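Phage tail sheath protein (Desulfitobacterium hafniense, PDB 3HXL) probably builds, as many copies, the contractile sheath around the tail tube of a phage or phage-like particle. Local coordinates at residues Ala415-Ala420 against Tyr432-Ile437; Gly228-Val233 against Gly352-Phe357; Glu128-Val133 against Thr146-Ala151; Gly101-Thr106 against Gly165-Thr170. One frame throughout, in Å; residues are numbered along the deposited sequence.

Two pairs of neighbouring contacts lie on opposite sides of the centre of this elongated chain. Contacts 4 and 3 share the beta-sandwich region, their centres about 10 Å apart; contact 3 is nested inside the chain loop that contact 4 closes, and CG1 of Ile150 packs 3.5 Å from CD2 of Leu167 between them. Contact 2 comes next along the chain and joins the subtilisin-like region to helix 344-364 of the C-terminal region. Contact 1, the last hairpin, lies about 16 Å from contact 2 (centres) and touches it through Val435 and Phe357. Contacts 1 and 3 are about 72 Å apart (centres): one pair lies within the beta sandwich, the other where the C-terminal region meets the subtilisin-like region.

Contact 1. Residues Ala415-Ala420 against Tyr432-Ile437; sequences AVYIEA and YVRVRI
Ile418 and Val435 lie flank to flank, CB of Ile418 3.7 Å from CB of Val435, both on the same face of the sheet. From there the extended chi2 of Ile418 (174°) carries its CD1 to CD1 of Ile437, 3.8 Å away, one diagonal step along the ladder. Val416 faces Ile437 and Ala420 faces Val433 in looser pairs on this face, which Phe357 and Phe361 of helix 344-364 and Leu379 of helix 373-392 help to cover. The backbones form an antiparallel beta hairpin: three hydrogen-bonded pairs give six N-H...O bonds, the shortest from Val435 N to Ile418 O at 2.7 Å. Strand 405-408 flanks 415-422 on its other side, so the hairpin completes a three-stranded antiparallel sheet packed on helices of the C-terminal domain. On the face of Tyr417, Glu419, Arg434 and Arg436, the phenol of Tyr417 runs beside Arg436, CE1 of Tyr417 3.7 Å from CG of Arg436. The guanidinium of Arg434 turns one face to Tyr417 CD1, the two planes 34° apart. At its edge NH2 of Arg434 donates to Tyr432 OH (3.0 Å), which in turn donates to the anti lone pair of Glu419 OE2 (2.6 Å), the carboxylate standing 85° from the ring. A long salt bridge, Glu419 OE2 to Arg434 NH2 at 3.6 Å, closes this triangle, and the nearby positive charge would probably polarise the phenol.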
loop_
_atom_site.group_PDB
_atom_site.type_symbol
_atom_site.label_atom_id
_atom_site.label_comp_id
_atom_site.label_asym_id
_atom_site.label_seq_id
_atom_site.Cartn_x
_atom_site.Cartn_y
_atom_site.Cartn_z
ATOM N N ALA A 415 11.486 33.294 10.908
ATOM C CA ALA A 415 11.021 32.044 11.493
ATOM C C ALA A 415 9.674 32.275 12.162
ATOM O O ALA A 415 9.497 33.241 12.906
ATOM C CB ALA A 415 12.029 31.534 12.510
ATOM N N VAL A 416 8.725 31.389 11.883
ATOM C CA VAL A 416 7.390 31.485 12.456
ATOM C C VAL A 416 7.103 30.246 13.299
ATOM O O VAL A 416 7.316 29.120 12.855
ATOM C CB VAL A 416 6.316 31.595 11.355
ATOM C CG1 VAL A 416 4.937 31.700 11.984
ATOM C CG2 VAL A 416 6.595 32.807 10.476
ATOM N N TYR A 417 6.626 30.466 14.518
ATOM C CA TYR A 417 6.313 29.375 15.425
ATOM C C TYR A 417 4.821 29.327 15.729
ATOM O O TYR A 417 4.206 30.343 16.053
ATOM C CB TYR A 417 7.114 29.526 16.720
ATOM C CG TYR A 417 8.580 29.176 16.568
ATOM C CD1 TYR A 417 9.006 27.846 16.604
ATOM C CD2 TYR A 417 9.540 30.170 16.358
ATOM C CE1 TYR A 417 10.350 27.511 16.433
ATOM C CE2 TYR A 417 10.891 29.843 16.184
ATOM C CZ TYR A 417 11.285 28.512 16.223
ATOM O OH TYR A 417 12.609 28.177 16.046
ATOM N N ILE A 418 4.246 28.136 15.615
ATOM C CA ILE A 418 2.829 27.947 15.884
ATOM C C ILE A 418 2.653 26.931 17.001
ATOM O O ILE A 418 3.217 25.842 16.949
ATOM C CB ILE A 418 2.097 27.426 14.645
ATOM C CG1 ILE A 418 2.399 28.331 13.451
ATOM C CG2 ILE A 418 0.599 27.365 14.914
ATOM C CD1 ILE A 418 1.830 27.822 12.154
ATOM N N GLU A 419 1.880 27.299 18.015
ATOM C CA GLU A 419 1.619 26.408 19.140
ATOM C C GLU A 419 0.117 26.165 19.236
ATOM O O GLU A 419 -0.676 27.101 19.160
ATOM C CB GLU A 419 2.123 27.028 20.447
ATOM C CG GLU A 419 3.641 27.100 20.575
ATOM C CD GLU A 419 4.088 27.552 21.957
ATOM O OE1 GLU A 419 3.782 28.700 22.340
ATOM O OE2 GLU A 419 4.740 26.757 22.662
ATOM N N ALA A 420 -0.274 24.905 19.401
ATOM C CA ALA A 420 -1.688 24.577 19.499
ATOM C C ALA A 420 -1.935 23.370 20.391
ATOM O O ALA A 420 -1.018 22.612 20.708
ATOM C CB ALA A 420 -2.250 24.305 18.112
ATOM N N TYR A 432 0.024 18.594 22.669
ATOM C CA TYR A 432 0.706 19.828 22.294
ATOM C C TYR A 432 1.270 19.689 20.883
ATOM O O TYR A 432 1.930 18.702 20.561
ATOM C CB TYR A 432 1.842 20.113 23.283
ATOM C CG TYR A 432 2.758 21.248 22.885
ATOM C CD1 TYR A 432 2.307 22.569 22.865
ATOM C CD2 TYR A 432 4.082 20.998 22.521
ATOM C CE1 TYR A 432 3.156 23.614 22.488
ATOM C CE2 TYR A 432 4.937 22.030 22.142
ATOM C CZ TYR A 432 4.470 23.334 22.128
ATOM O OH TYR A 432 5.319 24.350 21.750
ATOM N N VAL A 433 0.998 20.683 20.048
ATOM C CA VAL A 433 1.461 20.686 18.666
ATOM C C VAL A 433 2.316 21.924 18.438
ATOM O O VAL A 433 1.849 23.051 18.619
ATOM C CB VAL A 433 0.273 20.721 17.682
ATOM C CG1 VAL A 433 0.778 20.720 16.246
ATOM C CG2 VAL A 433 -0.636 19.540 17.932
ATOM N N ARG A 434 3.568 21.714 18.052
ATOM C CA ARG A 434 4.480 22.821 17.806
ATOM C C ARG A 434 4.919 22.802 16.351
ATOM O O ARG A 434 5.459 21.803 15.871
ATOM C CB ARG A 434 5.707 22.706 18.716
ATOM C CG ARG A 434 6.729 23.819 18.535
ATOM C CD ARG A 434 8.026 23.494 19.273
ATOM N NE ARG A 434 8.955 24.621 19.282
ATOM C CZ ARG A 434 8.746 25.756 19.942
ATOM N NH1 ARG A 434 9.646 26.730 19.894
ATOM N NH2 ARG A 434 7.640 25.916 20.655
ATOM N N VAL A 435 4.673 23.906 15.653
ATOM C CA VAL A 435 5.047 24.026 14.252
ATOM C C VAL A 435 6.117 25.091 14.074
ATOM O O VAL A 435 5.970 26.221 14.545
ATOM C CB VAL A 435 3.844 24.418 13.362
ATOM C CG1 VAL A 435 4.264 24.416 11.896
ATOM C CG2 VAL A 435 2.689 23.464 13.588
ATOM N N ARG A 436 7.197 24.717 13.398
ATOM C CA ARG A 436 8.299 25.628 13.125
ATOM C C ARG A 436 8.401 25.811 11.612
ATOM O O ARG A 436 8.660 24.855 10.880
ATOM C CB ARG A 436 9.604 25.050 13.679
ATOM C CG ARG A 436 10.857 25.757 13.206
ATOM C CD ARG A 436 12.101 25.142 13.828
ATOM N NE ARG A 436 13.284 25.370 13.005
ATOM C CZ ARG A 436 13.455 24.855 11.790
ATOM N NH1 ARG A 436 12.517 24.080 11.258
ATOM N NH2 ARG A 436 14.563 25.111 11.106
ATOM N N ILE A 437 8.184 27.041 11.152
ATOM C CA ILE A 437 8.239 27.361 9.729
ATOM C C ILE A 437 9.376 28.335 9.439
ATOM O O ILE A 437 9.522 29.352 10.119
ATOM C CB ILE A 437 6.922 28.003 9.252
ATOM C CG1 ILE A 437 5.738 27.126 9.657
ATOM C CG2 ILE A 437 6.950 28.186 7.737
ATOM C CD1 ILE A 437 4.390 27.755 9.372
#

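Contact 2. Residues Gly228-Val233 against Gly352-Phe357; sequences GKKIQV and GINNDF
With CG anti to its own backbone N (chi1 -178°), the side chain of Asn354 stands off its helix toward Lys230, whose chain bends at chi2 (-65°). The two side chains cross at about a right angle, and the lysine touches the asparagine with its methylenes: CG of Lys230 lies 3.4 Å from ND2 of Asn354, and CE of Lys230 is 3.6 Å from OD1 of Asn354. NZ of Lys230 has its partners elsewhere: it is hydrogen-bonded to the carbonyl of Arg224 in helix 210-227, and a long, weak ion pair links it to Asp225, so both ends of the lysine chain are tied to its own side of the contact while its middle packs on the asparagine. ND2 of Asn354 also donates to Gly228 O at 3.0 Å. That bond is bent, 140° at the hydrogen, and the donor sits well above the carbonyl plane, a geometry that probably makes it a modest grip. Gly228 is the first residue to leave helix 210-227, and its positive phi turns the chain there toward the following strand. Asn355, next along the helix, sets its side chain beside Lys230, CG of Asn355 4.1 Å from CB of Lys230. Lys229 points the other way, its NZ bonded to the carbonyls of Glu196 and Phe198. Little surface is buried. The parallel strands 202-204 and 232-236 are joined through helix 210-227 as a beta-alpha-beta crossover, and the contact is a small surface junction between its returning limb, in the subtilisin-like region, and helix 344-364 of the C-terminal region.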
loop_
_atom_site.group_PDB
_atom_site.type_symbol
_atom_site.label_atom_id
_atom_site.label_comp_id
_atom_site.label_asym_id
_atom_site.label_seq_id
_atom_site.Cartn_x
_atom_site.Cartn_y
_atom_site.Cartn_z
ATOM N N GLY A 228 9.772 14.037 8.198
ATOM C CA GLY A 228 8.469 14.657 8.363
ATOM C C GLY A 228 7.452 14.039 7.417
ATOM O O GLY A 228 6.434 14.653 7.088
ATOM N N LYS A 229 7.734 12.822 6.962
ATOM C CA LYS A 229 6.831 12.111 6.062
ATOM C C LYS A 229 6.154 11.039 6.908
ATOM O O LYS A 229 6.671 9.934 7.071
ATOM C CB LYS A 229 7.604 11.469 4.910
ATOM C CG LYS A 229 6.716 10.982 3.788
ATOM C CD LYS A 229 7.510 10.306 2.693
ATOM C CE LYS A 229 6.590 9.895 1.553
ATOM N NZ LYS A 229 7.260 8.933 0.641
ATOM N N LYS A 230 4.990 11.381 7.448
ATOM C CA LYS A 230 4.254 10.480 8.319
ATOM C C LYS A 230 3.559 9.322 7.607
ATOM O O LYS A 230 2.596 9.507 6.853
ATOM C CB LYS A 230 3.256 11.287 9.150
ATOM C CG LYS A 230 3.884 12.461 9.905
ATOM C CD LYS A 230 4.884 12.011 10.980
ATOM C CE LYS A 230 5.523 13.215 11.685
ATOM N NZ LYS A 230 6.379 12.828 12.848
ATOM N N ILE A 231 4.072 8.122 7.861
ATOM C CA ILE A 231 3.556 6.885 7.285
ATOM C C ILE A 231 3.698 5.785 8.339
ATOM O O ILE A 231 4.287 6.008 9.396
ATOM C CB ILE A 231 4.371 6.473 6.026
ATOM C CG1 ILE A 231 5.853 6.326 6.383
ATOM C CG2 ILE A 231 4.228 7.519 4.925
ATOM C CD1 ILE A 231 6.254 4.919 6.768
ATOM N N GLN A 232 3.150 4.608 8.058
ATOM C CA GLN A 232 3.282 3.477 8.967
ATOM C C GLN A 232 3.603 2.214 8.187
ATOM O O GLN A 232 3.269 2.091 7.004
ATOM C CB GLN A 232 2.002 3.237 9.782
ATOM C CG GLN A 232 1.764 4.207 10.951
ATOM C CD GLN A 232 0.525 3.829 11.767
ATOM O OE1 GLN A 232 -0.590 3.796 11.240
ATOM N NE2 GLN A 232 0.718 3.543 13.054
ATOM N N VAL A 233 4.272 1.286 8.860
ATOM C CA VAL A 233 4.614 -0.000 8.283
ATOM C C VAL A 233 3.917 -1.044 9.144
ATOM O O VAL A 233 3.872 -0.918 10.371
ATOM C CB VAL A 233 6.147 -0.271 8.316
ATOM C CG1 VAL A 233 6.876 0.772 7.490
ATOM C CG2 VAL A 233 6.643 -0.274 9.744
ATOM N N GLY A 352 -2.181 13.454 10.081
ATOM C CA GLY A 352 -2.971 14.310 9.209
ATOM C C GLY A 352 -2.609 15.767 9.423
ATOM O O GLY A 352 -2.468 16.537 8.469
ATOM N N ILE A 353 -2.466 16.152 10.686
ATOM C CA ILE A 353 -2.102 17.523 11.021
ATOM C C ILE A 353 -0.736 17.820 10.423
ATOM O O ILE A 353 -0.528 18.861 9.796
ATOM C CB ILE A 353 -2.042 17.724 12.546
ATOM C CG1 ILE A 353 -3.461 17.714 13.122
ATOM C CG2 ILE A 353 -1.333 19.033 12.880
ATOM C CD1 ILE A 353 -3.507 17.799 14.636
ATOM N N ASN A 354 0.195 16.893 10.616
ATOM C CA ASN A 354 1.543 17.059 10.088
ATOM C C ASN A 354 1.547 17.187 8.571
ATOM O O ASN A 354 1.926 18.220 8.027
ATOM C CB ASN A 354 2.421 15.867 10.457
ATOM C CG ASN A 354 3.845 16.031 9.963
ATOM O OD1 ASN A 354 4.701 16.554 10.673
ATOM N ND2 ASN A 354 4.096 15.610 8.730
ATOM N N ASN A 355 1.130 16.118 7.897
ATOM C CA ASN A 355 1.104 16.089 6.442
ATOM C C ASN A 355 0.309 17.236 5.827
ATOM O O ASN A 355 0.775 17.874 4.884
ATOM C CB ASN A 355 0.558 14.747 5.956
ATOM C CG ASN A 355 1.491 13.589 6.276
ATOM O OD1 ASN A 355 1.094 12.419 6.215
ATOM N ND2 ASN A 355 2.742 13.906 6.610
ATOM N N ASP A 356 -0.885 17.501 6.346
ATOM C CA ASP A 356 -1.689 18.590 5.807
ATOM C C ASP A 356 -0.987 19.934 5.983
ATOM O O ASP A 356 -0.850 20.695 5.024
ATOM C CB ASP A 356 -3.075 18.628 6.461
ATOM C CG ASP A 356 -3.911 17.398 6.129
ATOM O OD1 ASP A 356 -3.662 16.774 5.077
ATOM O OD2 ASP A 356 -4.823 17.065 6.914
ATOM N N PHE A 357 -0.539 20.228 7.200
ATOM C CA PHE A 357 0.155 21.485 7.459
ATOM C C PHE A 357 1.322 21.679 6.501
ATOM O O PHE A 357 1.440 22.724 5.860
ATOM C CB PHE A 357 0.673 21.526 8.899
ATOM C CG PHE A 357 -0.353 21.984 9.902
ATOM C CD1 PHE A 357 -1.715 21.960 9.595
ATOM C CD2 PHE A 357 0.039 22.409 11.164
ATOM C CE1 PHE A 357 -2.665 22.352 10.534
ATOM C CE2 PHE A 357 -0.901 22.803 12.110
ATOM C CZ PHE A 357 -2.258 22.773 11.793
#

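Contact 3. Residues Glu128-Val133 against Thr146-Ala151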
loop_
_atom_site.group_PDB
_atom_site.type_symbol
_atom_site.label_atom_id
_atom_site.label_comp_id
_atom_site.label_asym_id
_atom_site.label_seq_id
_atom_site.Cartn_x
_atom_site.Cartn_y
_atom_site.Cartn_z
ATOM N N GLU A 128 -4.382 -22.027 -47.348
ATOM C CA GLU A 128 -3.293 -22.923 -46.980
ATOM C C GLU A 128 -1.903 -22.289 -47.017
ATOM O O GLU A 128 -0.931 -22.907 -46.590
ATOM C CB GLU A 128 -3.306 -24.161 -47.877
ATOM C CG GLU A 128 -3.090 -23.868 -49.355
ATOM C CD GLU A 128 -4.387 -23.811 -50.148
ATOM O OE1 GLU A 128 -5.279 -23.011 -49.795
ATOM O OE2 GLU A 128 -4.505 -24.571 -51.132
ATOM N N THR A 129 -1.803 -21.064 -47.528
ATOM C CA THR A 129 -0.511 -20.390 -47.591
ATOM C C THR A 129 -0.282 -19.556 -46.335
ATOM O O THR A 129 0.713 -18.837 -46.228
ATOM C CB THR A 129 -0.408 -19.448 -48.804
ATOM O OG1 THR A 129 -1.196 -18.275 -48.568
ATOM C CG2 THR A 129 -0.905 -20.144 -50.061
ATOM N N LYS A 130 -1.209 -19.650 -45.390
ATOM C CA LYS A 130 -1.102 -18.896 -44.148
ATOM C C LYS A 130 -1.197 -19.804 -42.928
ATOM O O LYS A 130 -1.653 -20.943 -43.024
ATOM C CB LYS A 130 -2.198 -17.833 -44.092
ATOM C CG LYS A 130 -2.084 -16.783 -45.178
ATOM C CD LYS A 130 -3.230 -15.796 -45.098
ATOM C CE LYS A 130 -3.058 -14.682 -46.114
ATOM N NZ LYS A 130 -1.784 -13.950 -45.877
ATOM N N PHE A 131 -0.755 -19.303 -41.782
ATOM C CA PHE A 131 -0.803 -20.087 -40.557
ATOM C C PHE A 131 -1.569 -19.338 -39.477
ATOM O O PHE A 131 -1.570 -18.110 -39.443
ATOM C CB PHE A 131 0.608 -20.378 -40.026
ATOM C CG PHE A 131 1.485 -21.126 -40.986
ATOM C CD1 PHE A 131 2.052 -20.481 -42.080
ATOM C CD2 PHE A 131 1.768 -22.473 -40.780
ATOM C CE1 PHE A 131 2.891 -21.165 -42.956
ATOM C CE2 PHE A 131 2.607 -23.168 -41.652
ATOM C CZ PHE A 131 3.169 -22.510 -42.741
ATOM N N ASP A 132 -2.228 -20.086 -38.602
ATOM C CA ASP A 132 -2.951 -19.483 -37.495
ATOM C C ASP A 132 -2.097 -19.710 -36.256
ATOM O O ASP A 132 -2.004 -20.834 -35.760
ATOM C CB ASP A 132 -4.327 -20.134 -37.309
ATOM C CG ASP A 132 -5.307 -19.755 -38.405
ATOM O OD1 ASP A 132 -5.354 -18.567 -38.788
ATOM O OD2 ASP A 132 -6.043 -20.645 -38.876
ATOM N N VAL A 133 -1.451 -18.650 -35.778
ATOM C CA VAL A 133 -0.601 -18.749 -34.595
ATOM C C VAL A 133 -1.387 -18.290 -33.375
ATOM O O VAL A 133 -1.716 -17.112 -33.232
ATOM C CB VAL A 133 0.671 -17.884 -34.740
ATOM C CG1 VAL A 133 1.589 -18.101 -33.541
ATOM C CG2 VAL A 133 1.389 -18.242 -36.027
ATOM N N THR A 146 -3.162 -14.570 -37.857
ATOM C CA THR A 146 -3.036 -15.295 -39.116
ATOM C C THR A 146 -1.968 -14.586 -39.928
ATOM O O THR A 146 -2.137 -13.434 -40.320
ATOM C CB THR A 146 -4.361 -15.297 -39.901
ATOM O OG1 THR A 146 -5.379 -15.920 -39.112
ATOM C CG2 THR A 146 -4.204 -16.070 -41.207
ATOM N N VAL A 147 -0.860 -15.274 -40.169
ATOM C CA VAL A 147 0.236 -14.674 -40.910
ATOM C C VAL A 147 0.800 -15.609 -41.967
ATOM O O VAL A 147 0.437 -16.784 -42.034
ATOM C CB VAL A 147 1.373 -14.273 -39.957
ATOM C CG1 VAL A 147 0.878 -13.223 -38.973
ATOM C CG2 VAL A 147 1.867 -15.498 -39.203
ATOM N N SER A 148 1.692 -15.072 -42.791
ATOM C CA SER A 148 2.331 -15.843 -43.849
ATOM C C SER A 148 3.637 -16.429 -43.328
ATOM O O SER A 148 4.004 -17.554 -43.666
ATOM C CB SER A 148 2.625 -14.942 -45.052
ATOM O OG SER A 148 1.437 -14.407 -45.602
ATOM N N ASP A 149 4.332 -15.655 -42.500
ATOM C CA ASP A 149 5.608 -16.070 -41.938
ATOM C C ASP A 149 5.834 -15.461 -40.554
ATOM O O ASP A 149 4.953 -14.797 -40.003
ATOM C CB ASP A 149 6.742 -15.648 -42.872
ATOM C CG ASP A 149 6.617 -14.205 -43.323
ATOM O OD1 ASP A 149 6.398 -13.326 -42.462
ATOM O OD2 ASP A 149 6.735 -13.945 -44.540
ATOM N N ILE A 150 7.023 -15.688 -40.001
ATOM C CA ILE A 150 7.372 -15.169 -38.684
ATOM C C ILE A 150 7.371 -13.642 -38.649
ATOM O O ILE A 150 6.959 -13.031 -37.662
ATOM C CB ILE A 150 8.765 -15.659 -38.249
ATOM C CG1 ILE A 150 8.763 -17.181 -38.121
ATOM C CG2 ILE A 150 9.154 -15.010 -36.925
ATOM C CD1 ILE A 150 10.127 -17.773 -37.852
ATOM N N ALA A 151 7.836 -13.031 -39.733
ATOM C CA ALA A 151 7.897 -11.580 -39.823
ATOM C C ALA A 151 6.538 -10.929 -39.585
ATOM O O ALA A 151 6.444 -9.875 -38.952
ATOM C CB ALA A 151 8.442 -11.168 -41.187
HETATM O O HOH W 1 3.433 -18.760 -46.430
HETATM O O HOH W 2 -1.869 -13.219 -43.176
#
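Phe131 and Val147 form an antiparallel hydrogen-bonded pair, Phe131 N to Val147 O at 2.8 Å and Val147 N to Phe131 O at 3.0 Å, and Asp132 with Thr146 follows as a non-hydrogen-bonded pair. Those last two side chains run side by side on one face. OG1 of Thr146, placed anti to the carbonyl carbon by chi1 of -60°, donates to Asp132 OD1 at 2.7 Å, meeting that oxygen nearly in line with its C-O bond. ND2 of Asn124 donates to the same oxygen, so two hydrogen bonds hold the carboxylate. The methyl CG2 of Thr146 faces Lys130, which crosses the threonine at about a right angle. Beyond its straight run the lysine turns at chi4 (-59°), which brings NZ over to the other segment: it makes a weak bond to Ser148 OG at 3.3 Å and donates a hydrogen bond to a water 2.8 Å from NZ, which donates onward to Thr146 O. A second water donates to Thr129 O and, at 3.1 Å, to Ser148 O, bridging the two chains where direct pairing has ended. On the other face the ring of Phe131 turns its edge to the carbonyl oxygens of Val147 and Ser148, CE1 of Phe131 3.8 Å from Ser148 O, while CG2 of Val133 and CG2 of Val147 touch at 4.2 Å. The pair forms the open end of the hairpin 131-137/140-147, with 140-147 outermost in its four-stranded antiparallel sheet. Strand 117-123 lies on the far side of 131-137, bringing Ile121 to Phe131 and Leu119 to Val133, and Leu167 of the loop before strand 170-174 packs on Val147.

Contact 4. Residues Gly101-Thr106 against Gly165-Thr170; sequences GNLTVT and GALTET
The flat carboxamide of Asn102 meets Ala166 O at its edge: ND2 donates at 3.1 Å along an almost straight bond (168°), with the oxygen only 8° out of the amide plane. Seen from the acceptor the bond is equally regular, since the donor lies in the carbonyl plane of Ala166 and on a lone pair. The Asn102 side chain also touches Ile150 of the loop after strand 140-147. A water gives Ala166 O its second bond, donating to it at 2.8 Å. The same water accepts from Asn102 N at 3.0 Å and is hydrogen-bonded to Thr168 OG1 at 2.8 Å, so both the backbone and the side chain of Asn102 reach the one carbonyl, directly and through solvent. Behind this polar edge lies a methyl-to-methyl contact: CD2 of Leu103 is 3.7 Å from CD2 of Leu167, the two side chains slanting across each other. CB of Leu167 starts away from 101-106; chi2 of 159° sends CD1 on in the extended direction, and the other methyl, CD2, is the one that meets Leu103. Leu103 reaches Leu119 and Ile121 of strand 117-123, and both leucines pack on Ile150. Gly101 and Gly165 adopt positive phi, a conformation that glycine takes readily; CA of Gly101 passes 4.4 Å from Thr168 OG1. Residues 101-102 turn the chain from strand 97-100 into strand 103-107, while the loop containing 165-169 leads from strand 159-162 of that same sheet to strand 170-174 of the other. The contact thus ties a hairpin turn to a connection between sheets at one end of a beta sandwich, its leucines belonging to the hydrophobic core between the two layers.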
loop_
_atom_site.group_PDB
_atom_site.type_symbol
_atom_site.label_atom_id
_atom_site.label_comp_id
_atom_site.label_asym_id
_atom_site.label_seq_id
_atom_site.Cartn_x
_atom_site.Cartn_y
_atom_site.Cartn_z
ATOM N N GLY A 101 11.032 -24.882 -34.847
ATOM C CA GLY A 101 11.640 -24.566 -36.125
ATOM C C GLY A 101 12.460 -23.292 -36.036
ATOM O O GLY A 101 13.417 -23.210 -35.262
ATOM N N ASN A 102 12.081 -22.290 -36.821
ATOM C CA ASN A 102 12.789 -21.021 -36.835
ATOM C C ASN A 102 12.225 -20.054 -35.800
ATOM O O ASN A 102 12.885 -19.090 -35.416
ATOM C CB ASN A 102 12.694 -20.380 -38.226
ATOM C CG ASN A 102 13.309 -21.246 -39.312
ATOM O OD1 ASN A 102 14.464 -21.660 -39.209
ATOM N ND2 ASN A 102 12.538 -21.522 -40.362
ATOM N N LEU A 103 11.005 -20.328 -35.351
ATOM C CA LEU A 103 10.324 -19.471 -34.390
ATOM C C LEU A 103 10.612 -19.747 -32.925
ATOM O O LEU A 103 10.613 -20.892 -32.478
ATOM C CB LEU A 103 8.809 -19.556 -34.599
ATOM C CG LEU A 103 7.946 -18.720 -33.648
ATOM C CD1 LEU A 103 8.143 -17.244 -33.946
ATOM C CD2 LEU A 103 6.478 -19.108 -33.819
ATOM N N THR A 104 10.861 -18.676 -32.183
ATOM C CA THR A 104 11.090 -18.783 -30.754
ATOM C C THR A 104 10.047 -17.883 -30.114
ATOM O O THR A 104 9.834 -16.752 -30.558
ATOM C CB THR A 104 12.508 -18.325 -30.357
ATOM O OG1 THR A 104 13.462 -19.321 -30.754
ATOM C CG2 THR A 104 12.599 -18.128 -28.850
ATOM N N VAL A 105 9.368 -18.414 -29.102
ATOM C CA VAL A 105 8.335 -17.683 -28.376
ATOM C C VAL A 105 8.812 -17.580 -26.934
ATOM O O VAL A 105 9.055 -18.595 -26.279
ATOM C CB VAL A 105 6.988 -18.430 -28.392
ATOM C CG1 VAL A 105 5.906 -17.562 -27.760
ATOM C CG2 VAL A 105 6.618 -18.797 -29.817
ATOM N N THR A 106 8.941 -16.351 -26.453
ATOM C CA THR A 106 9.419 -16.095 -25.103
ATOM C C THR A 106 8.411 -15.273 -24.302
ATOM O O THR A 106 7.850 -14.299 -24.808
ATOM C CB THR A 106 10.760 -15.339 -25.160
ATOM O OG1 THR A 106 11.644 -16.022 -26.060
ATOM C CG2 THR A 106 11.397 -15.262 -23.784
ATOM N N GLY A 165 12.407 -16.289 -41.084
ATOM C CA GLY A 165 12.090 -17.332 -42.040
ATOM C C GLY A 165 10.662 -17.838 -41.983
ATOM O O GLY A 165 9.748 -17.126 -41.567
ATOM N N ALA A 166 10.476 -19.087 -42.390
ATOM C CA ALA A 166 9.156 -19.696 -42.426
ATOM C C ALA A 166 8.728 -20.363 -41.131
ATOM O O ALA A 166 9.551 -20.809 -40.328
ATOM C CB ALA A 166 9.089 -20.702 -43.563
ATOM N N LEU A 167 7.417 -20.440 -40.953
ATOM C CA LEU A 167 6.830 -21.057 -39.780
ATOM C C LEU A 167 6.651 -22.554 -39.995
ATOM O O LEU A 167 6.608 -23.035 -41.131
ATOM C CB LEU A 167 5.471 -20.423 -39.483
ATOM C CG LEU A 167 5.472 -18.979 -38.967
ATOM C CD1 LEU A 167 4.106 -18.348 -39.208
ATOM C CD2 LEU A 167 5.827 -18.959 -37.483
ATOM N N THR A 168 6.550 -23.275 -38.884
ATOM C CA THR A 168 6.353 -24.720 -38.868
ATOM C C THR A 168 5.178 -24.999 -37.934
ATOM O O THR A 168 5.051 -24.364 -36.889
ATOM C CB THR A 168 7.600 -25.455 -38.323
ATOM O OG1 THR A 168 8.647 -25.416 -39.300
ATOM C CG2 THR A 168 7.267 -26.904 -37.991
ATOM N N GLU A 169 4.326 -25.947 -38.307
ATOM C CA GLU A 169 3.163 -26.285 -37.489
ATOM C C GLU A 169 3.506 -26.966 -36.171
ATOM O O GLU A 169 4.604 -27.485 -35.985
ATOM C CB GLU A 169 2.210 -27.196 -38.265
ATOM C CG GLU A 169 1.375 -26.500 -39.322
ATOM C CD GLU A 169 0.330 -27.426 -39.922
ATOM O OE1 GLU A 169 0.717 -28.439 -40.541
ATOM O OE2 GLU A 169 -0.877 -27.142 -39.765
ATOM N N THR A 170 2.544 -26.952 -35.255
ATOM C CA THR A 170 2.690 -27.602 -33.960
ATOM C C THR A 170 1.321 -27.692 -33.311
ATOM O O THR A 170 0.582 -26.710 -33.257
ATOM C CB THR A 170 3.662 -26.840 -33.014
ATOM O OG1 THR A 170 3.674 -27.483 -31.733
ATOM C CG2 THR A 170 3.240 -25.388 -32.842
HETATM O O HOH W 3 9.845 -23.021 -38.638
#